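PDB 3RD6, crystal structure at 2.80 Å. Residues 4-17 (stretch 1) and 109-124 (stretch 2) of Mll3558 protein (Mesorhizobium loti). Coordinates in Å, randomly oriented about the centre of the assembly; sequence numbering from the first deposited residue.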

ATOM      1  N   SER A   4     -11.570  13.093  -6.550  1.00 59.36           N
ATOM      2  CA  SER A   4     -12.301  12.104  -5.755  1.00 58.90           C
ATOM      3  C   SER A   4     -11.532  10.807  -5.556  1.00 54.34           C
ATOM      4  O   SER A   4     -10.728  10.403  -6.400  1.00 49.45           O
ATOM      5  CB  SER A   4     -13.644  11.777  -6.405  1.00 60.19           C
ATOM      6  OG  SER A   4     -14.410  12.958  -6.618  1.00 73.83           O
ATOM      7  N   VAL A   5     -11.795  10.149  -4.433  1.00 50.14           N
ATOM      8  CA  VAL A   5     -11.128   8.893  -4.130  1.00 44.09           C
ATOM      9  C   VAL A   5     -12.135   7.843  -3.712  1.00 40.43           C
ATOM     10  O   VAL A   5     -12.861   8.030  -2.743  1.00 48.05           O
ATOM     11  CB  VAL A   5     -10.089   9.028  -2.965  1.00 30.13           C
ATOM     12  CG1 VAL A   5      -9.412   7.688  -2.712  1.00 37.30           C
ATOM     13  CG2 VAL A   5      -9.055  10.082  -3.289  1.00 30.76           C
ATOM     14  N   ILE A   6     -12.169   6.738  -4.449  1.00 42.58           N
ATOM     15  CA  ILE A   6     -13.066   5.636  -4.125  1.00 45.22           C
ATOM     16  C   ILE A   6     -12.242   4.597  -3.356  1.00 52.04           C
ATOM     17  O   ILE A   6     -11.125   4.259  -3.764  1.00 57.45           O
ATOM     18  CB  ILE A   6     -13.634   4.966  -5.397  1.00 48.19           C
ATOM     19  CG1 ILE A   6     -14.486   5.961  -6.183  1.00 54.39           C
ATOM     20  CG2 ILE A   6     -14.465   3.749  -5.019  1.00 42.32           C
ATOM     21  CD1 ILE A   6     -15.117   5.367  -7.427  1.00 58.01           C
ATOM     22  N   HIS A   7     -12.770   4.114  -2.235  1.00 44.49           N
ATOM     23  CA  HIS A   7     -12.080   3.102  -1.448  1.00 35.48           C
ATOM     24  C   HIS A   7     -12.928   1.862  -1.433  1.00 37.15           C
ATOM     25  O   HIS A   7     -14.111   1.925  -1.122  1.00 40.61           O
ATOM     26  CB  HIS A   7     -11.877   3.537   0.002  1.00 33.33           C
ATOM     27  CG  HIS A   7     -10.953   4.699   0.162  1.00 29.35           C
ATOM     28  ND1 HIS A   7     -11.398   6.000   0.226  1.00 34.44           N
ATOM     29  CD2 HIS A   7      -9.605   4.761   0.221  1.00 28.99           C
ATOM     30  CE1 HIS A   7     -10.366   6.817   0.318  1.00 31.65           C
ATOM     31  NE2 HIS A   7      -9.263   6.091   0.317  1.00 21.46           N
ATOM     32  N   SER A   8     -12.319   0.731  -1.759  1.00 37.10           N
ATOM     33  CA  SER A   8     -13.030  -0.533  -1.755  1.00 23.21           C
ATOM     34  C   SER A   8     -12.032  -1.630  -1.483  1.00 26.14           C
ATOM     35  O   SER A   8     -10.836  -1.436  -1.596  1.00 27.09           O
ATOM     36  CB  SER A   8     -13.715  -0.777  -3.101  1.00 37.30           C
ATOM     37  OG  SER A   8     -12.853  -1.461  -4.005  1.00 46.82           O
ATOM     38  N   THR A   9     -12.546  -2.794  -1.135  1.00 21.74           N
ATOM     39  CA  THR A   9     -11.716  -3.938  -0.848  1.00 31.73           C
ATOM     40  C   THR A   9     -12.473  -5.111  -1.416  1.00 29.40           C
ATOM     41  O   THR A   9     -13.700  -5.113  -1.424  1.00 43.52           O
ATOM     42  CB  THR A   9     -11.556  -4.155   0.680  1.00 35.79           C
ATOM     43  OG1 THR A   9     -10.984  -2.982   1.280  1.00 50.92           O
ATOM     44  CG2 THR A   9     -10.676  -5.376   0.971  1.00 29.96           C
ATOM     45  N   PHE A  10     -11.747  -6.101  -1.911  1.00 39.50           N
ATOM     46  CA  PHE A  10     -12.378  -7.297  -2.441  1.00 34.27           C
ATOM     47  C   PHE A  10     -11.495  -8.473  -2.095  1.00 45.55           C
ATOM     48  O   PHE A  10     -10.296  -8.308  -1.833  1.00 45.99           O
ATOM     49  CB  PHE A  10     -12.607  -7.187  -3.960  1.00 41.89           C
ATOM     50  CG  PHE A  10     -11.352  -7.172  -4.788  1.00 46.31           C
ATOM     51  CD1 PHE A  10     -10.636  -8.335  -5.016  1.00 38.51           C
ATOM     52  CD2 PHE A  10     -10.907  -6.001  -5.370  1.00 39.98           C
ATOM     53  CE1 PHE A  10      -9.492  -8.335  -5.817  1.00 38.29           C
ATOM     54  CE2 PHE A  10      -9.768  -5.994  -6.165  1.00 42.86           C
ATOM     55  CZ  PHE A  10      -9.065  -7.162  -6.385  1.00 34.36           C
ATOM     56  N   THR A  11     -12.090  -9.658  -2.067  1.00 48.48           N
ATOM     57  CA  THR A  11     -11.342 -10.862  -1.735  1.00 53.35           C
ATOM     58  C   THR A  11     -11.667 -11.998  -2.695  1.00 55.32           C
ATOM     59  O   THR A  11     -12.794 -12.129  -3.157  1.00 61.45           O
ATOM     60  CB  THR A  11     -11.637 -11.268  -0.291  1.00 55.99           C
ATOM     61  OG1 THR A  11     -11.621 -10.085   0.525  1.00 49.18           O
ATOM     62  CG2 THR A  11     -10.570 -12.216   0.232  1.00 51.58           C
ATOM     63  N   ILE A  12     -10.662 -12.805  -3.004  1.00 55.99           N
ATOM     64  CA  ILE A  12     -10.822 -13.914  -3.925  1.00 58.80           C
ATOM     65  C   ILE A  12     -10.203 -15.188  -3.360  1.00 64.25           C
ATOM     66  O   ILE A  12      -9.001 -15.252  -3.135  1.00 64.56           O
ATOM     67  CB  ILE A  12     -10.147 -13.588  -5.274  1.00 58.49           C
ATOM     68  CG1 ILE A  12     -10.719 -12.282  -5.828  1.00 55.46           C
ATOM     69  CG2 ILE A  12     -10.354 -14.721  -6.254  1.00 59.66           C
ATOM     70  CD1 ILE A  12      -9.973 -11.745  -7.027  1.00 44.41           C
ATOM     71  N   GLU A  13     -11.032 -16.195  -3.111  1.00 63.35           N
ATOM     72  CA  GLU A  13     -10.534 -17.465  -2.600  1.00 67.87           C
ATOM     73  C   GLU A  13     -10.431 -18.426  -3.766  1.00 70.88           C
ATOM     74  O   GLU A  13     -11.279 -18.433  -4.662  1.00 74.49           O
ATOM     75  CB  GLU A  13     -11.468 -18.051  -1.542  1.00 73.83           C
ATOM     76  CG  GLU A  13     -11.490 -17.288  -0.236  1.00 82.05           C
ATOM     77  CD  GLU A  13     -12.848 -16.676   0.069  1.00 86.92           C
ATOM     78  OE1 GLU A  13     -13.355 -15.892  -0.770  1.00 86.26           O
ATOM     79  OE2 GLU A  13     -13.406 -16.978   1.147  1.00 89.03           O
ATOM     80  N   ARG A  14      -9.371 -19.219  -3.766  1.00 70.15           N
ATOM     81  CA  ARG A  14      -9.156 -20.180  -4.831  1.00 72.02           C
ATOM     82  C   ARG A  14      -8.165 -21.219  -4.344  1.00 69.98           C
ATOM     83  O   ARG A  14      -7.030 -20.889  -3.998  1.00 66.53           O
ATOM     84  CB  ARG A  14      -8.608 -19.485  -6.080  1.00 74.23           C
ATOM     85  CG  ARG A  14      -8.669 -20.362  -7.311  1.00 79.73           C
ATOM     86  CD  ARG A  14      -8.200 -19.633  -8.552  1.00 83.42           C
ATOM     87  NE  ARG A  14      -8.808 -20.180  -9.763  1.00 82.05           N
ATOM     88  CZ  ARG A  14      -8.751 -21.457 -10.126  1.00 85.24           C
ATOM     89  NH1 ARG A  14      -8.108 -22.336  -9.368  1.00 82.67           N
ATOM     90  NH2 ARG A  14      -9.340 -21.851 -11.250  1.00 76.88           N
ATOM     91  N   THR A  15      -8.595 -22.476  -4.320  1.00 66.46           N
ATOM     92  CA  THR A  15      -7.735 -23.550  -3.857  1.00 67.66           C
ATOM     93  C   THR A  15      -6.986 -24.220  -4.990  1.00 70.91           C
ATOM     94  O   THR A  15      -7.451 -24.247  -6.131  1.00 76.38           O
ATOM     95  CB  THR A  15      -8.540 -24.601  -3.104  1.00 68.49           C
ATOM     96  OG1 THR A  15      -9.309 -23.963  -2.077  1.00 71.68           O
ATOM     97  CG2 THR A  15      -7.610 -25.635  -2.484  1.00 60.50           C
ATOM     98  N   TYR A  16      -5.821 -24.760  -4.657  1.00 75.22           N
ATOM     99  CA  TYR A  16      -4.973 -25.428  -5.631  1.00 76.24           C
ATOM    100  C   TYR A  16      -4.586 -26.791  -5.095  1.00 76.29           C
ATOM    101  O   TYR A  16      -4.389 -26.951  -3.892  1.00 78.01           O
ATOM    102  CB  TYR A  16      -3.710 -24.597  -5.886  1.00 74.55           C
ATOM    103  CG  TYR A  16      -3.996 -23.234  -6.467  1.00 75.91           C
ATOM    104  CD1 TYR A  16      -4.189 -23.070  -7.834  1.00 72.05           C
ATOM    105  CD2 TYR A  16      -4.121 -22.114  -5.644  1.00 77.73           C
ATOM    106  CE1 TYR A  16      -4.498 -21.823  -8.371  1.00 71.29           C
ATOM    107  CE2 TYR A  16      -4.436 -20.861  -6.172  1.00 68.53           C
ATOM    108  CZ  TYR A  16      -4.620 -20.726  -7.535  1.00 70.49           C
ATOM    109  OH  TYR A  16      -4.930 -19.500  -8.065  1.00 61.50           O
ATOM    110  N   PRO A  17      -4.465 -27.789  -5.981  1.00 75.97           N
ATOM    111  CA  PRO A  17      -4.093 -29.142  -5.571  1.00 75.73           C
ATOM    112  C   PRO A  17      -2.641 -29.151  -5.099  1.00 74.17           C
ATOM    113  O   PRO A  17      -2.195 -30.089  -4.435  1.00 77.25           O
ATOM    114  CB  PRO A  17      -4.295 -29.941  -6.842  1.00 76.03           C
ATOM    115  CG  PRO A  17      -3.873 -28.972  -7.894  1.00 76.06           C
ATOM    116  CD  PRO A  17      -4.556 -27.693  -7.446  1.00 71.79           C
TER
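Stretch 2 109-124: PSGDGTRLTYTEQGAF

Stretch 2 lies beside stretch 1 as its antiparallel neighbour in a β-sheet. Strand 113-124 runs at 162° to strand 5-16, the axes approaching to 4.6 Å, and every residue from Thr114 to Phe124 is extended. Before it, Ser110 to Gly113 make a tight turn, closed by Ser110 N to Gly113 O at 3.0 Å and Gly113 N to Ser110 O at 2.9 Å. Gly111, with a phi of 66°, takes a conformation that favours glycine. At Gly113 a β-carbon would clash with Tyr16 O, so glycine lets the strand begin close to its partner.

Hydrogen-bonded pairs recur at every second residue. At one end Phe124 N donates to Ile6 O (2.9 Å) and Ile6 N to Phe124 O (3.0 Å); at the other, Thr114 N donates to Tyr16 O (2.9 Å) and Tyr16 N to Thr114 O (3.1 Å). Between them, Ile12 N reaches Tyr118 O at 3.0 Å, and Tyr118 N returns to Ile12 O at 3.1 Å. The bond from Leu116 N to Arg14 O, at 3.4 Å, is weak.

Side chains alternate between the two faces. On the face of Ile6, Ser8, Ile12 and Tyr16, stretch 2 places Phe124, Tyr118, Leu116 and Thr114. Phe124 (chi1 m, -48°) loses the most surface to stretch 1: its CB lies 4.3 Å from Ile6 CB, and its CE1 lies 3.5 Å from Ser8 OG. Ser8, a small residue, packs against the ring, and Gly122 leaves room for it, since a β-carbon there would be crowded by Phe124 CZ. Phe10, with chi1 p, brings its ring over Glu120, whose CB lies 3.9 Å from the ring centroid in a CH-pi contact. The aliphatic part of Glu120 thus serves the aromatic face, while its OE2 accepts a hydrogen bond from Tyr118 OH at 3.2 Å. Leu116, chi1 t, sets its CB 4.0 Å from Tyr16 CE2, at the edge of that ring; Thr114, also t, brings CG2 to 3.2 Å from Tyr16 CB, a tight fit.

The face of Thr9, Thr11, Glu13 and Thr15 is more polar, and the β-branched threonines suit extended backbone. Thr117, in the t rotamer, places OG1 3.4 Å from Thr11 CG2, whereas Thr119, in m, sets its CG2 3.7 Å from Thr9 CG2. The CA-to-CB bond of Arg115 points to this face, but with chi1 t and chi2 p the end of the chain comes nearer stretch 1, where NH2 forms a salt bridge with Glu13 OE2 at 3.5 Å. Ala123, compact and buried, lets its CB rest 4.0 Å from Val5 CG1.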

ATOM      1  N   PRO A 109      -2.313 -23.855   4.701  1.00 67.72           N
ATOM      2  CA  PRO A 109      -2.388 -25.267   4.316  1.00 70.94           C
ATOM      3  C   PRO A 109      -3.842 -25.736   4.260  1.00 71.94           C
ATOM      4  O   PRO A 109      -4.653 -25.372   5.119  1.00 72.85           O
ATOM      5  CB  PRO A 109      -1.592 -25.972   5.420  1.00 70.89           C
ATOM      6  CG  PRO A 109      -0.614 -24.921   5.870  1.00 61.05           C
ATOM      7  CD  PRO A 109      -1.457 -23.674   5.890  1.00 65.41           C
ATOM      8  N   SER A 110      -4.172 -26.514   3.235  1.00 72.28           N
ATOM      9  CA  SER A 110      -5.517 -27.056   3.084  1.00 75.56           C
ATOM     10  C   SER A 110      -5.373 -28.578   3.028  1.00 80.66           C
ATOM     11  O   SER A 110      -5.648 -29.205   1.997  1.00 76.62           O
ATOM     12  CB  SER A 110      -6.161 -26.532   1.793  1.00 70.84           C
ATOM     13  OG  SER A 110      -7.564 -26.731   1.800  1.00 68.57           O
ATOM     14  N   GLY A 111      -4.918 -29.152   4.142  1.00 80.08           N
ATOM     15  CA  GLY A 111      -4.706 -30.586   4.221  1.00 82.32           C
ATOM     16  C   GLY A 111      -3.586 -31.057   3.308  1.00 81.86           C
ATOM     17  O   GLY A 111      -2.457 -31.265   3.750  1.00 80.56           O
ATOM     18  N   ASP A 112      -3.912 -31.228   2.031  1.00 78.95           N
ATOM     19  CA  ASP A 112      -2.930 -31.660   1.062  1.00 74.91           C
ATOM     20  C   ASP A 112      -2.811 -30.652  -0.064  1.00 75.66           C
ATOM     21  O   ASP A 112      -1.977 -30.799  -0.967  1.00 72.04           O
ATOM     22  N   GLY A 113      -3.655 -29.624  -0.007  1.00 70.67           N
ATOM     23  CA  GLY A 113      -3.634 -28.589  -1.026  1.00 71.77           C
ATOM     24  C   GLY A 113      -3.265 -27.235  -0.457  1.00 69.90           C
ATOM     25  O   GLY A 113      -2.717 -27.154   0.643  1.00 73.95           O
ATOM     26  N   THR A 114      -3.570 -26.170  -1.191  1.00 64.07           N
ATOM     27  CA  THR A 114      -3.250 -24.829  -0.731  1.00 62.56           C
ATOM     28  C   THR A 114      -4.428 -23.849  -0.811  1.00 55.50           C
ATOM     29  O   THR A 114      -5.102 -23.748  -1.842  1.00 58.88           O
ATOM     30  CB  THR A 114      -2.076 -24.264  -1.531  1.00 53.13           C
ATOM     31  OG1 THR A 114      -1.710 -22.988  -1.001  1.00 66.91           O
ATOM     32  CG2 THR A 114      -2.459 -24.112  -2.982  1.00 58.40           C
ATOM     33  N   ARG A 115      -4.675 -23.140   0.289  1.00 62.28           N
ATOM     34  CA  ARG A 115      -5.760 -22.165   0.343  1.00 58.53           C
ATOM     35  C   ARG A 115      -5.192 -20.778   0.071  1.00 56.24           C
ATOM     36  O   ARG A 115      -4.354 -20.281   0.831  1.00 51.28           O
ATOM     37  CB  ARG A 115      -6.433 -22.191   1.717  1.00 59.63           C
ATOM     38  CG  ARG A 115      -7.699 -21.348   1.816  1.00 61.49           C
ATOM     39  CD  ARG A 115      -8.801 -21.895   0.935  1.00 64.40           C
ATOM     40  NE  ARG A 115      -9.986 -21.044   0.947  1.00 73.03           N
ATOM     41  CZ  ARG A 115     -10.652 -20.685   2.042  1.00 80.01           C
ATOM     42  NH1 ARG A 115     -10.253 -21.098   3.237  1.00 84.48           N
ATOM     43  NH2 ARG A 115     -11.721 -19.907   1.940  1.00 76.80           N
ATOM     44  N   LEU A 116      -5.645 -20.155  -1.014  1.00 57.28           N
ATOM     45  CA  LEU A 116      -5.149 -18.831  -1.372  1.00 55.69           C
ATOM     46  C   LEU A 116      -6.211 -17.767  -1.317  1.00 54.42           C
ATOM     47  O   LEU A 116      -7.132 -17.751  -2.124  1.00 60.35           O
ATOM     48  CB  LEU A 116      -4.527 -18.843  -2.773  1.00 52.58           C
ATOM     49  CG  LEU A 116      -4.054 -17.506  -3.361  1.00 49.92           C
ATOM     50  CD1 LEU A 116      -2.867 -17.737  -4.266  1.00 52.37           C
ATOM     51  CD2 LEU A 116      -5.177 -16.844  -4.130  1.00 52.18           C
ATOM     52  N   THR A 117      -6.077 -16.880  -0.341  1.00 50.15           N
ATOM     53  CA  THR A 117      -7.000 -15.770  -0.199  1.00 45.58           C
ATOM     54  C   THR A 117      -6.218 -14.520  -0.599  1.00 47.99           C
ATOM     55  O   THR A 117      -5.250 -14.128   0.060  1.00 54.01           O
ATOM     56  CB  THR A 117      -7.556 -15.668   1.248  1.00 49.14           C
ATOM     57  OG1 THR A 117      -8.291 -14.449   1.392  1.00 42.54           O
ATOM     58  CG2 THR A 117      -6.441 -15.720   2.264  1.00 62.19           C
ATOM     59  N   TYR A 118      -6.637 -13.934  -1.718  1.00 45.54           N
ATOM     60  CA  TYR A 118      -6.015 -12.749  -2.292  1.00 40.07           C
ATOM     61  C   TYR A 118      -6.904 -11.537  -1.980  1.00 38.59           C
ATOM     62  O   TYR A 118      -8.001 -11.422  -2.496  1.00 44.35           O
ATOM     63  CB  TYR A 118      -5.882 -12.971  -3.803  1.00 39.79           C
ATOM     64  CG  TYR A 118      -5.035 -11.985  -4.581  1.00 33.56           C
ATOM     65  CD1 TYR A 118      -3.761 -12.338  -5.040  1.00 38.34           C
ATOM     66  CD2 TYR A 118      -5.535 -10.729  -4.927  1.00 26.72           C
ATOM     67  CE1 TYR A 118      -3.002 -11.472  -5.836  1.00 28.04           C
ATOM     68  CE2 TYR A 118      -4.782  -9.843  -5.724  1.00 28.32           C
ATOM     69  CZ  TYR A 118      -3.511 -10.228  -6.174  1.00 23.63           C
ATOM     70  OH  TYR A 118      -2.775  -9.352  -6.939  1.00 43.45           O
ATOM     71  N   THR A 119      -6.425 -10.640  -1.124  1.00 42.83           N
ATOM     72  CA  THR A 119      -7.181  -9.447  -0.737  1.00 38.60           C
ATOM     73  C   THR A 119      -6.575  -8.153  -1.268  1.00 38.89           C
ATOM     74  O   THR A 119      -5.370  -7.926  -1.147  1.00 34.33           O
ATOM     75  CB  THR A 119      -7.265  -9.317   0.798  1.00 37.08           C
ATOM     76  OG1 THR A 119      -7.775 -10.529   1.357  1.00 34.67           O
ATOM     77  CG2 THR A 119      -8.180  -8.151   1.180  1.00 32.86           C
ATOM     78  N   GLU A 120      -7.418  -7.294  -1.836  1.00 31.47           N
ATOM     79  CA  GLU A 120      -6.933  -6.014  -2.357  1.00 32.76           C
ATOM     80  C   GLU A 120      -7.679  -4.761  -1.876  1.00 40.64           C
ATOM     81  O   GLU A 120      -8.828  -4.516  -2.257  1.00 43.06           O
ATOM     82  CB  GLU A 120      -6.902  -6.042  -3.894  1.00 31.53           C
ATOM     83  CG  GLU A 120      -5.527  -5.678  -4.428  1.00 34.89           C
ATOM     84  CD  GLU A 120      -5.383  -5.844  -5.926  1.00 37.50           C
ATOM     85  OE1 GLU A 120      -5.926  -5.010  -6.668  1.00 39.26           O
ATOM     86  OE2 GLU A 120      -4.724  -6.817  -6.362  1.00 37.31           O
ATOM     87  N   GLN A 121      -7.013  -3.978  -1.029  1.00 36.35           N
ATOM     88  CA  GLN A 121      -7.591  -2.746  -0.511  1.00 33.81           C
ATOM     89  C   GLN A 121      -7.092  -1.653  -1.424  1.00 25.32           C
ATOM     90  O   GLN A 121      -5.915  -1.318  -1.407  1.00 32.47           O
ATOM     91  CB  GLN A 121      -7.127  -2.513   0.925  1.00 35.76           C
ATOM     92  CG  GLN A 121      -7.615  -3.570   1.886  1.00 36.25           C
ATOM     93  CD  GLN A 121      -6.846  -3.594   3.181  1.00 30.33           C
ATOM     94  OE1 GLN A 121      -5.699  -4.039   3.230  1.00 32.21           O
ATOM     95  NE2 GLN A 121      -7.474  -3.116   4.244  1.00 36.17           N
ATOM     96  N   GLY A 122      -7.983  -1.114  -2.239  1.00 27.57           N
ATOM     97  CA  GLY A 122      -7.559  -0.089  -3.163  1.00 27.81           C
ATOM     98  C   GLY A 122      -8.179   1.282  -3.046  1.00 28.58           C
ATOM     99  O   GLY A 122      -9.211   1.500  -2.419  1.00 27.67           O
ATOM    100  N   ALA A 123      -7.503   2.222  -3.677  1.00 29.80           N
ATOM    101  CA  ALA A 123      -7.931   3.602  -3.729  1.00 27.65           C
ATOM    102  C   ALA A 123      -7.913   3.972  -5.217  1.00 32.70           C
ATOM    103  O   ALA A 123      -6.845   4.090  -5.822  1.00 37.49           O
ATOM    104  CB  ALA A 123      -6.955   4.478  -2.930  1.00 29.46           C
ATOM    105  N   PHE A 124      -9.098   4.136  -5.803  1.00 25.83           N
ATOM    106  CA  PHE A 124      -9.212   4.466  -7.222  1.00 30.82           C
ATOM    107  C   PHE A 124      -9.398   5.963  -7.391  1.00 31.36           C
ATOM    108  O   PHE A 124     -10.271   6.570  -6.768  1.00 36.49           O
ATOM    109  CB  PHE A 124     -10.351   3.649  -7.848  1.00 35.78           C
ATOM    110  CG  PHE A 124     -10.279   2.184  -7.498  1.00 34.72           C
ATOM    111  CD1 PHE A 124     -10.761   1.729  -6.271  1.00 38.20           C
ATOM    112  CD2 PHE A 124      -9.630   1.275  -8.342  1.00 38.48           C
ATOM    113  CE1 PHE A 124     -10.595   0.401  -5.886  1.00 32.65           C
ATOM    114  CE2 PHE A 124      -9.461  -0.058  -7.957  1.00 26.51           C
ATOM    115  CZ  PHE A 124      -9.945  -0.492  -6.721  1.00 42.34           C
TER